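Local coordinates for uncharacterized peroxidase-related protein (Silicibacter sp., PDB 2PFX) that is of unknown function but, as a peroxidase-related member of the AhpD-like carboxymuconolactone decarboxylase family, probably acts as an oxidoreductase, at residues A[6-10]-A[39-43]; A[64-68]-A[156-161]; A[78-82]-A[110-114]; A[130-134]-A[165-169]. All coordinates share one frame; numbering follows the deposited sequence. Where two conformers were deposited one is given.

Contact 1 (A[6-10]-A[39-43]); sequences KEPTA and NVLKA
Glu7 and Asn39 meet through a single charged-acceptor bond: Asn39 ND2 donates to Glu7 OE1 over 2.8 Å, with an N-H...O angle of 150°. Asn39 CG stands anti to its carbonyl carbon (chi1 -83°), which brings ND2 to Glu7. The carboxylate oxygen lies almost in the amide plane of Asn39, yet the donor reaches OE1 from its anti side, well out of the carboxylate plane, and the two flat groups are turned 66° apart. Beside this bond the ring of Pro8 lies against the first turn of helix 39-44. Its CB rests 3.5 Å from Asn39 O, and its CG is 3.9 Å from Lys42 CB, while the rest of the lysine chain runs extended away. Thr9 adds its methyl, CG2 lying 4.0 Å from Ala43 CB; the small alanine lets the loop come this near the helix, and Thr9 OG1 turns instead to the backbone N of Leu11. A cis peptide bond before Pro8 bends the loop between the acid and the ring. Further out, Asn39 ND2 also donates to Met181 O, and Pro8 shares a backbone hydrogen bond with Met181. A leucine in place of Asn39 would probably leave Glu7 OE1 and Met181 O without this shared donor. The chemistry is thus proline packing on the helix beside one polar bond, where a neutral amide with two N-H groups serves two acceptors at once.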
loop_
_atom_site.group_PDB
_atom_site.type_symbol
_atom_site.label_atom_id
_atom_site.label_comp_id
_atom_site.label_asym_id
_atom_site.label_seq_id
_atom_site.Cartn_x
_atom_site.Cartn_y
_atom_site.Cartn_z
ATOM N N LYS A 6 -4.519 -29.903 -8.923
ATOM C CA LYS A 6 -3.421 -30.852 -8.877
ATOM C C LYS A 6 -2.741 -30.758 -7.502
ATOM O O LYS A 6 -2.604 -29.681 -6.928
ATOM C CB LYS A 6 -2.434 -30.603 -10.008
ATOM C CG LYS A 6 -2.011 -31.833 -10.789
ATOM C CD LYS A 6 -0.509 -32.066 -10.710
ATOM C CE LYS A 6 0.300 -31.049 -11.492
ATOM N NZ LYS A 6 1.116 -31.610 -12.610
ATOM N N GLU A 7 -2.339 -31.932 -7.040
ATOM C CA GLU A 7 -1.508 -32.176 -5.892
ATOM C C GLU A 7 -0.230 -32.884 -6.313
ATOM O O GLU A 7 -0.190 -33.606 -7.305
ATOM C CB GLU A 7 -2.256 -32.986 -4.842
ATOM C CG GLU A 7 -3.503 -32.322 -4.329
ATOM C CD GLU A 7 -4.202 -33.028 -3.192
ATOM O OE1 GLU A 7 -3.541 -33.553 -2.266
ATOM O OE2 GLU A 7 -5.458 -33.068 -3.212
ATOM N N PRO A 8 0.846 -32.666 -5.568
ATOM C CA PRO A 8 0.830 -31.705 -4.460
ATOM C C PRO A 8 0.955 -30.241 -4.882
ATOM O O PRO A 8 0.557 -29.394 -4.067
ATOM C CB PRO A 8 2.063 -32.118 -3.665
ATOM C CG PRO A 8 2.975 -32.771 -4.636
ATOM C CD PRO A 8 2.115 -33.386 -5.717
ATOM N N THR A 9 1.447 -29.922 -6.072
ATOM C CA THR A 9 1.458 -28.566 -6.615
ATOM C C THR A 9 0.880 -28.578 -8.033
ATOM O O THR A 9 0.558 -29.650 -8.541
ATOM C CB THR A 9 2.855 -27.932 -6.676
ATOM O OG1 THR A 9 3.629 -28.540 -7.712
ATOM C CG2 THR A 9 3.631 -28.200 -5.386
ATOM N N ALA A 10 0.786 -27.409 -8.637
ATOM C CA ALA A 10 0.378 -27.324 -10.035
ATOM C C ALA A 10 1.550 -27.540 -10.992
ATOM O O ALA A 10 1.379 -27.469 -12.220
ATOM C CB ALA A 10 -0.274 -25.974 -10.332
ATOM N N ASN A 39 1.841 -32.785 1.965
ATOM C CA ASN A 39 2.130 -32.529 0.555
ATOM C C ASN A 39 3.338 -31.670 0.297
ATOM O O ASN A 39 3.970 -31.782 -0.751
ATOM C CB ASN A 39 0.889 -31.869 -0.095
ATOM C CG ASN A 39 -0.147 -32.904 -0.515
ATOM O OD1 ASN A 39 0.134 -34.103 -0.575
ATOM N ND2 ASN A 39 -1.361 -32.461 -0.833
ATOM N N VAL A 40 3.730 -30.777 1.217
ATOM C CA VAL A 40 4.979 -30.064 1.019
ATOM C C VAL A 40 6.154 -31.021 0.894
ATOM O O VAL A 40 7.101 -30.799 0.147
ATOM C CB VAL A 40 5.224 -29.062 2.165
ATOM C CG1 VAL A 40 5.391 -29.774 3.492
ATOM C CG2 VAL A 40 6.446 -28.206 1.854
ATOM N N LEU A 41 6.093 -32.130 1.647
ATOM C CA LEU A 41 7.197 -33.074 1.534
ATOM C C LEU A 41 7.179 -33.788 0.183
ATOM O O LEU A 41 8.241 -33.998 -0.392
ATOM C CB LEU A 41 7.161 -34.089 2.668
ATOM C CG LEU A 41 7.272 -33.503 4.070
ATOM C CD1 LEU A 41 7.100 -34.628 5.079
ATOM C CD2 LEU A 41 8.578 -32.735 4.224
ATOM N N LYS A 42 5.995 -34.131 -0.297
ATOM C CA LYS A 42 5.922 -34.745 -1.635
ATOM C C LYS A 42 6.444 -33.783 -2.680
ATOM O O LYS A 42 6.996 -34.199 -3.706
ATOM C CB LYS A 42 4.497 -35.185 -1.941
ATOM C CG LYS A 42 3.897 -36.133 -0.910
ATOM C CD LYS A 42 2.462 -36.528 -1.248
ATOM C CE LYS A 42 2.098 -37.838 -0.560
ATOM N NZ LYS A 42 0.623 -37.975 -0.436
ATOM N N ALA A 43 6.291 -32.491 -2.419
ATOM C CA ALA A 43 6.727 -31.484 -3.374
ATOM C C ALA A 43 8.242 -31.480 -3.517
ATOM O O ALA A 43 8.756 -31.348 -4.629
ATOM C CB ALA A 43 6.191 -30.098 -2.986
#

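Contact 2 (A[64-68]-A[156-161]); sequences GESQL and RDIWDI
Glu65, Arg156 and Asp160 form a salt-bridge network that ties the loop between helices 48-63 and 70-84 to the start of helix 155-178. Arg156 suits this place because its flat guanidinium can serve several acceptors along its rim. Its CG is anti to the backbone N (chi1 169°) and the chain bends at chi2, which swings the guanidinium to the loop. NH1 donates to Glu65 OE1 over 2.7 Å, on the syn lone pair of that oxygen, with the carboxylate and guanidinium planes 77° apart. NH2 adds a weak bond to the backbone Glu65 O. One helical turn on, Asp160 OD1 accepts a hydrogen bond from Arg156 NE over 3.0 Å at 163°, which would help fix the rotation of the guanidinium. A methionine in place of Arg156 would probably leave both carboxylates without their shared counter-charge and Glu65 free to swing away from the helix.

The tightly packed part is apolar and faces inward: Leu68 CD1 sits 3.7 Å from Ile161 CG1, the two branched side chains crossing at about a right angle. The outer side is looser. There Glu65 and Gln67 are exposed, and a water fills in between loop and helix. That water accepts from Gln67 N at 3.0 Å and donates to Asp157 OD1 at 2.8 Å.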
loop_
_atom_site.group_PDB
_atom_site.type_symbol
_atom_site.label_atom_id
_atom_site.label_comp_id
_atom_site.label_asym_id
_atom_site.label_seq_id
_atom_site.Cartn_x
_atom_site.Cartn_y
_atom_site.Cartn_z
ATOM N N GLY A 64 13.273 -28.099 17.122
ATOM C CA GLY A 64 14.504 -28.106 17.885
ATOM C C GLY A 64 14.449 -27.232 19.118
ATOM O O GLY A 64 13.451 -26.564 19.405
ATOM N N GLU A 65 15.537 -27.243 19.884
ATOM C CA GLU A 65 15.540 -26.513 21.144
ATOM C C GLU A 65 15.281 -25.036 20.863
ATOM O O GLU A 65 15.855 -24.395 19.984
ATOM C CB GLU A 65 16.864 -26.696 21.876
ATOM C CG GLU A 65 17.152 -25.913 23.123
ATOM C CD GLU A 65 17.610 -24.471 23.025
ATOM O OE1 GLU A 65 18.470 -24.189 22.178
ATOM O OE2 GLU A 65 16.965 -23.616 23.671
ATOM N N SER A 66 14.491 -24.476 21.777
ATOM C CA SER A 66 14.169 -23.082 21.816
ATOM C C SER A 66 13.391 -22.792 23.088
ATOM O O SER A 66 12.704 -23.679 23.599
ATOM C CB SER A 66 13.254 -22.754 20.647
ATOM O OG SER A 66 13.279 -21.399 20.255
ATOM N N GLN A 67 13.463 -21.574 23.599
ATOM C CA GLN A 67 12.601 -21.300 24.764
ATOM C C GLN A 67 11.244 -20.776 24.330
ATOM O O GLN A 67 10.320 -20.499 25.084
ATOM C CB GLN A 67 13.319 -20.419 25.791
ATOM C CG GLN A 67 14.405 -21.173 26.563
ATOM C CD GLN A 67 13.972 -21.851 27.848
ATOM O OE1 GLN A 67 13.006 -21.429 28.485
ATOM N NE2 GLN A 67 14.684 -22.910 28.213
ATOM N N LEU A 68 11.037 -20.713 23.028
ATOM C CA LEU A 68 9.744 -20.561 22.385
ATOM C C LEU A 68 9.070 -21.925 22.395
ATOM O O LEU A 68 9.675 -22.902 21.953
ATOM C CB LEU A 68 9.856 -20.106 20.943
ATOM C CG LEU A 68 10.572 -18.806 20.616
ATOM C CD1 LEU A 68 10.419 -18.475 19.132
ATOM C CD2 LEU A 68 10.032 -17.672 21.463
ATOM N N ARG A 156 18.650 -14.732 22.165
ATOM C CA ARG A 156 18.519 -15.998 21.450
ATOM C C ARG A 156 17.069 -16.178 21.038
ATOM O O ARG A 156 16.761 -16.663 19.964
ATOM C CB ARG A 156 19.025 -17.126 22.337
ATOM C CG ARG A 156 18.726 -18.517 21.854
ATOM C CD ARG A 156 19.254 -18.936 20.473
ATOM N NE ARG A 156 18.275 -19.968 20.055
ATOM C CZ ARG A 156 18.293 -21.248 20.390
ATOM N NH1 ARG A 156 19.255 -21.780 21.125
ATOM N NH2 ARG A 156 17.337 -22.065 19.968
ATOM N N ASP A 157 16.142 -15.788 21.902
ATOM C CA ASP A 157 14.733 -15.923 21.598
ATOM C C ASP A 157 14.354 -15.057 20.388
ATOM O O ASP A 157 13.580 -15.480 19.533
ATOM C CB ASP A 157 13.885 -15.483 22.788
ATOM C CG ASP A 157 14.030 -16.372 23.994
ATOM O OD1 ASP A 157 14.558 -17.493 23.855
ATOM O OD2 ASP A 157 13.608 -15.930 25.083
ATOM N N ILE A 158 14.860 -13.835 20.363
ATOM C CA ILE A 158 14.585 -12.915 19.255
ATOM C C ILE A 158 15.097 -13.512 17.955
ATOM O O ILE A 158 14.439 -13.499 16.910
ATOM C CB ILE A 158 15.210 -11.536 19.541
ATOM C CG1 ILE A 158 14.710 -10.927 20.848
ATOM C CG2 ILE A 158 14.960 -10.604 18.370
ATOM C CD1 ILE A 158 15.185 -9.512 21.116
ATOM N N TRP A 159 16.295 -14.091 18.000
ATOM C CA TRP A 159 16.843 -14.781 16.834
ATOM C C TRP A 159 15.913 -15.888 16.332
ATOM O O TRP A 159 15.648 -16.069 15.138
ATOM C CB TRP A 159 18.198 -15.400 17.163
ATOM C CG TRP A 159 18.787 -16.178 16.028
ATOM C CD1 TRP A 159 18.759 -17.520 15.818
ATOM C CD2 TRP A 159 19.506 -15.615 14.908
ATOM N NE1 TRP A 159 19.417 -17.843 14.649
ATOM C CE2 TRP A 159 19.882 -16.679 14.079
ATOM C CE3 TRP A 159 19.862 -14.316 14.550
ATOM C CZ2 TRP A 159 20.599 -16.485 12.901
ATOM C CZ3 TRP A 159 20.578 -14.103 13.384
ATOM C CH2 TRP A 159 20.935 -15.198 12.580
ATOM N N ASP A 160 15.404 -16.682 17.278
ATOM C CA ASP A 160 14.434 -17.711 16.935
ATOM C C ASP A 160 13.154 -17.132 16.365
ATOM O O ASP A 160 12.591 -17.680 15.421
ATOM C CB ASP A 160 14.126 -18.542 18.177
ATOM C CG ASP A 160 15.247 -19.456 18.626
ATOM O OD1 ASP A 160 16.276 -19.462 17.907
ATOM O OD2 ASP A 160 15.113 -20.143 19.678
ATOM N N ILE A 161 12.647 -16.030 16.928
ATOM C CA ILE A 161 11.415 -15.471 16.367
ATOM C C ILE A 161 11.637 -15.012 14.938
ATOM O O ILE A 161 10.841 -15.214 14.007
ATOM C CB ILE A 161 10.892 -14.324 17.252
ATOM C CG1 ILE A 161 10.369 -14.776 18.624
ATOM C CG2 ILE A 161 9.797 -13.557 16.532
ATOM C CD1 ILE A 161 10.374 -13.651 19.638
HETATM O O HOH W 1 15.385 -19.673 22.383
#

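Contact 3 (A[78-82]-A[110-114]); sequences VVVSS and LVMNY
Val78 lays its CG1 methyl over the last turn of helix 104-112, with Val78 CG1 3.5 Å from Leu110 C and 3.6 Å from Val111 CG2. That methyl stands anti to the backbone N (chi1 176°), which carries it toward the other helix and to Leu110 CB as well. Branched at CB, valine offers a short, stiff surface that lets helix 70-84 come close. One residue on, Val79 uses both methyls against Tyr114: CG2 meets Tyr114 CB at 3.6 Å, and CG1 sits 4.0 Å above one face of the ring, offset toward its rim. The aromatic side chain takes the position between its own backbone N and carbonyl carbon (chi1 79°), which turns it beside Val79, and its OH goes on to hydrogen-bond Asp128.

Ser82 supplies the polar link. Its OG donates to Val111 O over 2.6 Å, approaching above the carbonyl plane, near the end of the helix, where the last carbonyls commonly lack amide partners further along. Lys85 of a third subunit hydrogen-bonds both Ser82 OG and Met112 O. A buried hydroxyl therefore joins two helices and a neighbouring chain, and the ammonium group would probably help to offset the negative ends of the carbonyl dipoles gathered there.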
loop_
_atom_site.group_PDB
_atom_site.type_symbol
_atom_site.label_atom_id
_atom_site.label_comp_id
_atom_site.label_asym_id
_atom_site.label_seq_id
_atom_site.Cartn_x
_atom_site.Cartn_y
_atom_site.Cartn_z
ATOM N N VAL A 78 1.266 -19.197 11.631
ATOM C CA VAL A 78 -0.083 -18.849 11.167
ATOM C C VAL A 78 -0.274 -17.367 10.971
ATOM O O VAL A 78 -0.944 -16.915 10.048
ATOM C CB VAL A 78 -1.144 -19.371 12.155
ATOM C CG1 VAL A 78 -2.544 -18.927 11.734
ATOM C CG2 VAL A 78 -1.061 -20.879 12.218
ATOM N N VAL A 79 0.294 -16.554 11.856
ATOM C CA VAL A 79 0.164 -15.104 11.675
ATOM C C VAL A 79 0.887 -14.675 10.410
ATOM O O VAL A 79 0.363 -13.910 9.579
ATOM C CB VAL A 79 0.680 -14.388 12.929
ATOM C CG1 VAL A 79 0.918 -12.912 12.671
ATOM C CG2 VAL A 79 -0.305 -14.614 14.068
ATOM N N VAL A 80 2.099 -15.148 10.183
ATOM C CA VAL A 80 2.800 -14.880 8.917
ATOM C C VAL A 80 1.932 -15.320 7.748
ATOM O O VAL A 80 1.706 -14.541 6.822
ATOM C CB VAL A 80 4.183 -15.552 8.868
ATOM C CG1 VAL A 80 4.874 -15.289 7.535
ATOM C CG2 VAL A 80 5.057 -15.042 10.011
ATOM N N SER A 81 1.426 -16.553 7.772
ATOM C CA SER A 81 0.619 -17.076 6.683
ATOM C C SER A 81 -0.650 -16.302 6.412
ATOM O O SER A 81 -1.146 -16.221 5.304
ATOM C CB SER A 81 0.179 -18.506 7.021
ATOM O OG SER A 81 1.299 -19.298 7.323
ATOM N N SER A 82 -1.231 -15.769 7.497
ATOM C CA SER A 82 -2.450 -14.994 7.344
ATOM C C SER A 82 -2.150 -13.714 6.577
ATOM O O SER A 82 -2.885 -13.291 5.682
ATOM C CB SER A 82 -3.047 -14.685 8.723
ATOM O OG SER A 82 -4.236 -13.927 8.609
ATOM N N LEU A 110 -6.093 -16.729 14.829
ATOM C CA LEU A 110 -4.786 -16.411 14.262
ATOM C C LEU A 110 -4.851 -16.445 12.738
ATOM O O LEU A 110 -4.167 -15.694 12.063
ATOM C CB LEU A 110 -3.717 -17.366 14.789
ATOM C CG LEU A 110 -3.496 -17.393 16.305
ATOM C CD1 LEU A 110 -2.247 -18.175 16.694
ATOM C CD2 LEU A 110 -3.371 -16.004 16.908
ATOM N N VAL A 111 -5.717 -17.340 12.243
ATOM C CA VAL A 111 -5.853 -17.448 10.787
ATOM C C VAL A 111 -6.485 -16.182 10.224
ATOM O O VAL A 111 -6.100 -15.667 9.164
ATOM C CB VAL A 111 -6.679 -18.695 10.440
ATOM C CG1 VAL A 111 -7.253 -18.606 9.034
ATOM C CG2 VAL A 111 -5.815 -19.937 10.585
HETATM N N MSE A 112 -7.464 -15.642 10.948
HETATM C CA MSE A 112 -8.288 -14.538 10.502
HETATM C C MSE A 112 -7.834 -13.156 10.909
HETATM O O MSE A 112 -7.703 -12.241 10.092
HETATM C CB MSE A 112 -9.721 -14.751 11.034
HETATM C CG MSE A 112 -10.345 -16.048 10.483
HETATM SE SE MSE A 112 -11.960 -16.456 11.401
HETATM C CE MSE A 112 -12.538 -17.887 10.259
ATOM N N ASN A 113 -7.608 -12.912 12.177
ATOM C CA ASN A 113 -7.077 -11.602 12.586
ATOM C C ASN A 113 -6.493 -11.755 13.986
ATOM O O ASN A 113 -7.291 -11.749 14.922
ATOM C CB ASN A 113 -8.145 -10.530 12.592
ATOM C CG ASN A 113 -7.625 -9.192 13.106
ATOM O OD1 ASN A 113 -6.432 -9.005 13.305
ATOM N ND2 ASN A 113 -8.502 -8.221 13.324
ATOM N N TYR A 114 -5.188 -11.941 14.108
ATOM C CA TYR A 114 -4.621 -12.353 15.385
ATOM C C TYR A 114 -4.860 -11.340 16.497
ATOM O O TYR A 114 -4.792 -11.649 17.694
ATOM C CB TYR A 114 -3.118 -12.617 15.211
ATOM C CG TYR A 114 -2.254 -11.388 15.189
ATOM C CD1 TYR A 114 -2.100 -10.654 14.022
ATOM C CD2 TYR A 114 -1.594 -10.955 16.336
ATOM C CE1 TYR A 114 -1.311 -9.520 13.996
ATOM C CE2 TYR A 114 -0.801 -9.822 16.313
ATOM C CZ TYR A 114 -0.665 -9.112 15.142
ATOM O OH TYR A 114 0.123 -7.983 15.087
#

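Contact 4 (A[130-134]-A[165-169]); sequences AAKMT and TGFFN
The segments 130-134 and 165-169 are helical, their axes 10.0 Å apart at closest approach and crossing at -43°. The backbones come nearest at Ala130 and Thr165, whose CA atoms are 5.6 Å apart. Alanine permits this: its CB lies 3.3 Å from Thr165 OG1, a hydroxyl that hydrogen-bonds Ile161 O within its own helix. With OG1 beside the backbone N (chi1 -63°), Thr165 CG2 stands anti to that nitrogen and meets Met133 CB at 3.7 Å. Met133, a selenomethionine, bends at its third torsion, which brings SE and CE round beside the same threonine.

A polar chain closes the other end. Asn169 ND2 donates to Thr134 OG1 over 3.1 Å in an almost straight bond of 172° that lies in the amide plane. Thr134 OG1 in turn donates to Ala130 O at 2.8 Å, while ND2 also donates to Thr165 O, so ND2 is gripped by two acceptors, one on each helix, which probably fixes the rotation of the amide. Asn169 OD1 turns to Arg173 and Asn84, satisfying the amide oxygen in this buried setting. Across the interface, Arg173 of the second subunit hydrogen-bonds the backbone oxygens of Met133 and Thr134. An alanine facing a threonine at the near point and a buried threonine-asparagine pair beyond it join helices 121-136 and 155-178 in an all-helical bundle, the architecture of the AhpD-like fold.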
loop_
_atom_site.group_PDB
_atom_site.type_symbol
_atom_site.label_atom_id
_atom_site.label_comp_id
_atom_site.label_asym_id
_atom_site.label_seq_id
_atom_site.Cartn_x
_atom_site.Cartn_y
_atom_site.Cartn_z
ATOM N N ALA A 130 6.623 -10.428 14.479
ATOM C CA ALA A 130 6.556 -11.284 13.292
ATOM C C ALA A 130 5.791 -10.571 12.189
ATOM O O ALA A 130 6.219 -10.601 11.030
ATOM C CB ALA A 130 5.933 -12.625 13.635
ATOM N N ALA A 131 4.690 -9.937 12.549
ATOM C CA ALA A 131 3.850 -9.173 11.621
ATOM C C ALA A 131 4.615 -8.032 10.989
ATOM O O ALA A 131 4.579 -7.817 9.770
ATOM C CB ALA A 131 2.593 -8.626 12.299
ATOM N N LYS A 132 5.331 -7.287 11.820
ATOM C CA LYS A 132 6.128 -6.192 11.297
ATOM C C LYS A 132 7.272 -6.667 10.409
ATOM O O LYS A 132 7.664 -6.038 9.407
ATOM C CB LYS A 132 6.654 -5.347 12.459
ATOM C CG LYS A 132 7.418 -4.123 11.920
ATOM C CD LYS A 132 7.889 -3.210 13.043
ATOM C CE LYS A 132 8.518 -1.957 12.435
ATOM N NZ LYS A 132 8.533 -0.878 13.455
HETATM N N MSE A 133 7.888 -7.789 10.742
HETATM C CA MSE A 133 8.891 -8.402 9.895
HETATM C C MSE A 133 8.297 -8.829 8.556
HETATM O O MSE A 133 8.917 -8.755 7.506
HETATM C CB MSE A 133 9.435 -9.657 10.564
HETATM C CG MSE A 133 10.512 -9.430 11.605
HETATM SE SE MSE A 133 11.194 -11.026 12.347
HETATM C CE MSE A 133 11.985 -11.696 10.744
ATOM N N THR A 134 7.050 -9.277 8.630
ATOM C CA THR A 134 6.392 -9.801 7.438
ATOM C C THR A 134 6.030 -8.669 6.498
ATOM O O THR A 134 6.259 -8.741 5.278
ATOM C CB THR A 134 5.191 -10.663 7.850
ATOM O OG1 THR A 134 5.684 -11.815 8.556
ATOM C CG2 THR A 134 4.446 -11.190 6.622
ATOM N N THR A 165 9.817 -16.667 11.684
ATOM C CA THR A 165 9.102 -15.703 10.873
ATOM C C THR A 165 9.625 -15.690 9.434
ATOM O O THR A 165 8.876 -15.820 8.463
ATOM C CB THR A 165 9.256 -14.278 11.455
ATOM O OG1 THR A 165 8.662 -14.201 12.769
ATOM C CG2 THR A 165 8.531 -13.251 10.605
ATOM N N GLY A 166 10.939 -15.547 9.261
ATOM C CA GLY A 166 11.533 -15.549 7.926
ATOM C C GLY A 166 11.249 -16.837 7.178
ATOM O O GLY A 166 10.938 -16.790 5.980
ATOM N N PHE A 167 11.343 -17.963 7.871
ATOM C CA PHE A 167 11.076 -19.257 7.233
ATOM C C PHE A 167 9.680 -19.297 6.636
ATOM O O PHE A 167 9.572 -19.746 5.498
ATOM C CB PHE A 167 11.295 -20.392 8.228
ATOM C CG PHE A 167 11.172 -21.799 7.691
ATOM C CD1 PHE A 167 12.071 -22.344 6.792
ATOM C CD2 PHE A 167 10.102 -22.565 8.125
ATOM C CE1 PHE A 167 11.894 -23.638 6.338
ATOM C CE2 PHE A 167 9.921 -23.862 7.715
ATOM C CZ PHE A 167 10.843 -24.386 6.831
ATOM N N PHE A 168 8.630 -18.833 7.325
ATOM C CA PHE A 168 7.301 -18.911 6.718
ATOM C C PHE A 168 7.135 -17.874 5.635
ATOM O O PHE A 168 6.281 -18.038 4.755
ATOM C CB PHE A 168 6.182 -18.829 7.787
ATOM C CG PHE A 168 6.210 -20.232 8.415
ATOM C CD1 PHE A 168 5.591 -21.290 7.763
ATOM C CD2 PHE A 168 6.893 -20.442 9.597
ATOM C CE1 PHE A 168 5.662 -22.561 8.308
ATOM C CE2 PHE A 168 6.950 -21.712 10.157
ATOM C CZ PHE A 168 6.328 -22.764 9.507
ATOM N N ASN A 169 7.945 -16.812 5.686
ATOM C CA ASN A 169 7.915 -15.887 4.550
ATOM C C ASN A 169 8.501 -16.558 3.293
ATOM O O ASN A 169 8.245 -16.155 2.144
ATOM C CB ASN A 169 8.674 -14.603 4.903
ATOM C CG ASN A 169 7.702 -13.615 5.544
ATOM O OD1 ASN A 169 6.928 -12.989 4.827
ATOM N ND2 ASN A 169 7.709 -13.523 6.857
#

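In the fold
From the N terminus, contact 1 closes first, bringing the leading loop back onto helix 39-44 after helix 21-34 has intervened. Contact 2 then opens in the loop after helix 48-63 and closes on helix 155-178, a span that wholly encloses contact 3 between helices 70-84 and 104-112. Contact 4 opens within that same span on helix 121-136 but closes later on helix 155-178, so contacts 2 and 4 cross and share that helix. Contacts 3 and 4 touch where Val80 of helix 70-84 packs on Thr134 and Asn169. Contacts 1 and 2 lie on opposite sides of the chain's centre, about 29 Å between centres, yet both touch the second subunit.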